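Local coordinates for hyaluronidase-phage associated (Streptococcus pyogenes, PDB 2WB3), which cleaves hyaluronan as a phage tail-fibre hyaluronate lyase, probably helping the phage through the hyaluronan capsule of its streptococcal host, at the interface of chains A and B. Numbering follows the deposited sequence. Chains: chain A/B, Hyaluronidase-phage associated.

The interface of chains A and B. Residues chain A 47-49, 62-63; chain B 36-38, 42-43.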
ATOM      1  N   THR A  47     -14.182 -10.590   8.014  1.00 20.72           N
ATOM      2  CA  THR A  47     -14.849 -11.866   7.791  1.00 20.17           C
ATOM      3  C   THR A  47     -13.903 -13.049   7.839  1.00 20.46           C
ATOM      4  O   THR A  47     -12.924 -13.090   7.153  1.00 20.31           O
ATOM      5  CB  THR A  47     -15.552 -11.900   6.462  1.00 23.04           C
ATOM      6  OG1 THR A  47     -16.517 -10.868   6.488  1.00 24.91           O
ATOM      7  CG2 THR A  47     -16.352 -13.235   6.255  1.00 22.98           C
ATOM      8  N   HIS A  48     -14.232 -14.035   8.661  1.00 19.95           N
ATOM      9  CA  HIS A  48     -13.463 -15.273   8.592  1.00 19.81           C
ATOM     10  C   HIS A  48     -14.370 -16.291   7.905  1.00 19.04           C
ATOM     11  O   HIS A  48     -15.482 -16.468   8.342  1.00 19.91           O
ATOM     12  CB  HIS A  48     -13.144 -15.786   9.978  1.00 19.09           C
ATOM     13  CG  HIS A  48     -12.490 -17.130   9.940  1.00 21.81           C
ATOM     14  ND1 HIS A  48     -13.223 -18.286   9.888  1.00 22.61           N
ATOM     15  CD2 HIS A  48     -11.193 -17.503   9.798  1.00 23.27           C
ATOM     16  CE1 HIS A  48     -12.414 -19.327   9.756  1.00 22.82           C
ATOM     17  NE2 HIS A  48     -11.177 -18.883   9.700  1.00 24.05           N
ATOM     18  N   GLU A  49     -13.844 -16.990   6.907  1.00 20.39           N
ATOM     19  CA  GLU A  49     -14.542 -18.067   6.203  1.00 21.02           C
ATOM     20  C   GLU A  49     -13.806 -19.402   6.445  1.00 20.47           C
ATOM     21  O   GLU A  49     -12.600 -19.482   6.320  1.00 22.08           O
ATOM     22  CB  GLU A  49     -14.533 -17.750   4.707  1.00 21.06           C
ATOM     23  CG  GLU A  49     -15.474 -18.627   3.881  1.00 23.65           C
ATOM     24  CD  GLU A  49     -15.291 -18.435   2.401  1.00 31.76           C
ATOM     25  OE1 GLU A  49     -14.989 -17.298   1.971  1.00 33.06           O
ATOM     26  OE2 GLU A  49     -15.457 -19.434   1.663  1.00 29.01           O
ATOM     27  N   ALA A  62     -10.075 -17.656  14.423  1.00 20.60           N
ATOM     28  CA  ALA A  62     -10.845 -16.538  14.967  1.00 20.93           C
ATOM     29  C   ALA A  62     -10.922 -15.445  13.896  1.00 20.56           C
ATOM     30  O   ALA A  62     -10.121 -15.413  13.006  1.00 20.28           O
ATOM     31  CB  ALA A  62     -10.160 -15.994  16.295  1.00 20.98           C
ATOM     32  N   ALA A  63     -11.933 -14.575  13.933  1.00 21.01           N
ATOM     33  CA  ALA A  63     -11.883 -13.401  13.068  1.00 19.61           C
ATOM     34  C   ALA A  63     -10.830 -12.442  13.597  1.00 19.28           C
ATOM     35  O   ALA A  63     -10.131 -11.841  12.829  1.00 18.41           O
ATOM     36  CB  ALA A  63     -13.262 -12.715  13.060  1.00 19.89           C
TER
ATOM     37  N   GLY B  36     -10.320 -13.653   5.394  1.00 19.72           N
ATOM     38  CA  GLY B  36      -9.351 -14.712   5.385  1.00 21.57           C
ATOM     39  C   GLY B  36      -9.974 -16.077   5.575  1.00 21.54           C
ATOM     40  O   GLY B  36     -11.108 -16.188   5.883  1.00 22.34           O
ATOM     41  N   VAL B  37      -9.184 -17.103   5.371  1.00 22.31           N
ATOM     42  CA  VAL B  37      -9.676 -18.474   5.487  1.00 21.99           C
ATOM     43  C   VAL B  37      -8.775 -19.269   6.423  1.00 23.78           C
ATOM     44  O   VAL B  37      -8.474 -20.408   6.169  1.00 24.68           O
ATOM     45  CB  VAL B  37      -9.762 -19.132   4.117  1.00 21.85           C
ATOM     46  CG1 VAL B  37     -10.836 -18.432   3.256  1.00 23.01           C
ATOM     47  CG2 VAL B  37      -8.458 -19.031   3.393  1.00 19.78           C
ATOM     48  N   GLU B  38      -8.405 -18.693   7.557  1.00 23.49           N
ATOM     49  CA  GLU B  38      -7.416 -19.351   8.434  1.00 23.16           C
ATOM     50  C   GLU B  38      -7.934 -20.633   9.038  1.00 23.26           C
ATOM     51  O   GLU B  38      -9.062 -20.701   9.524  1.00 23.01           O
ATOM     52  CB  GLU B  38      -7.046 -18.402   9.567  1.00 22.99           C
ATOM     53  CG  GLU B  38      -6.331 -17.140   9.107  1.00 21.41           C
ATOM     54  CD  GLU B  38      -7.228 -16.148   8.426  1.00 26.90           C
ATOM     55  OE1 GLU B  38      -8.436 -16.156   8.659  1.00 29.84           O
ATOM     56  OE2 GLU B  38      -6.731 -15.315   7.665  1.00 28.41           O
ATOM     57  N   GLY B  42      -6.049 -16.004  13.729  1.00 18.59           N
ATOM     58  CA  GLY B  42      -6.966 -14.887  13.473  1.00 18.76           C
ATOM     59  C   GLY B  42      -6.887 -14.347  12.081  1.00 19.47           C
ATOM     60  O   GLY B  42      -5.825 -14.247  11.516  1.00 19.88           O
ATOM     61  N   THR B  43      -8.037 -13.986  11.504  1.00 20.57           N
ATOM     62  CA  THR B  43      -7.993 -13.318  10.209  1.00 19.91           C
ATOM     63  C   THR B  43      -7.192 -11.997  10.373  1.00 18.89           C
ATOM     64  O   THR B  43      -6.411 -11.603   9.517  1.00 19.58           O
ATOM     65  CB  THR B  43      -9.415 -13.019   9.755  1.00 20.66           C
ATOM     66  OG1 THR B  43     -10.095 -14.256   9.576  1.00 25.50           O
ATOM     67  CG2 THR B  43      -9.397 -12.262   8.477  1.00 21.08           C
TER
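The ring of A:His48 reaches across to the B:Glu38 backbone, a compact example of how a side chain can extend a beta pairing between subunits beyond the strand itself. Its NE2 gives a nearly straight hydrogen bond, 170° at the hydrogen, to B:Glu38 O at 2.8 Å; the oxygen lies almost in the ring plane and is met on a lone pair. With CG anti to the backbone N (chi1 174°), the imidazole leans obliquely forward along its strand as it reaches chain B, bringing its CD2 edge to B:Thr43 OG1, 3.4 Å away. That hydroxyl in turn donates to B:Glu38 OE1 at 2.7 Å, approaching from above the carboxylate plane. The bond holds the carboxylate, folded back by a bend at chi2 (74°), beside the ring; OE1 stays 4.0 Å from A:His48 NE2, where a charged carboxylate could favour a protonated imidazole. In the backbone pairing, B:Gly36 is matched in parallel with A:His48: its N donates to A:Thr47 O, and its O accepts from A:Glu49 N at 3.0 Å. Elsewhere in the patch, B:Thr43 N donates to A:Ala62 O at 2.9 Å, next to a second parallel bridge between A:Ala62 and B:Gly42. B:Val37 CG1 lies against A:Glu49 CB, 4.0 Å apart. Strand 45-49 of one chain is thus joined to the end of strand 32-36 and the following loop of its neighbour, interchain pairing that helps build the triple-stranded beta-helix of the tail fibre.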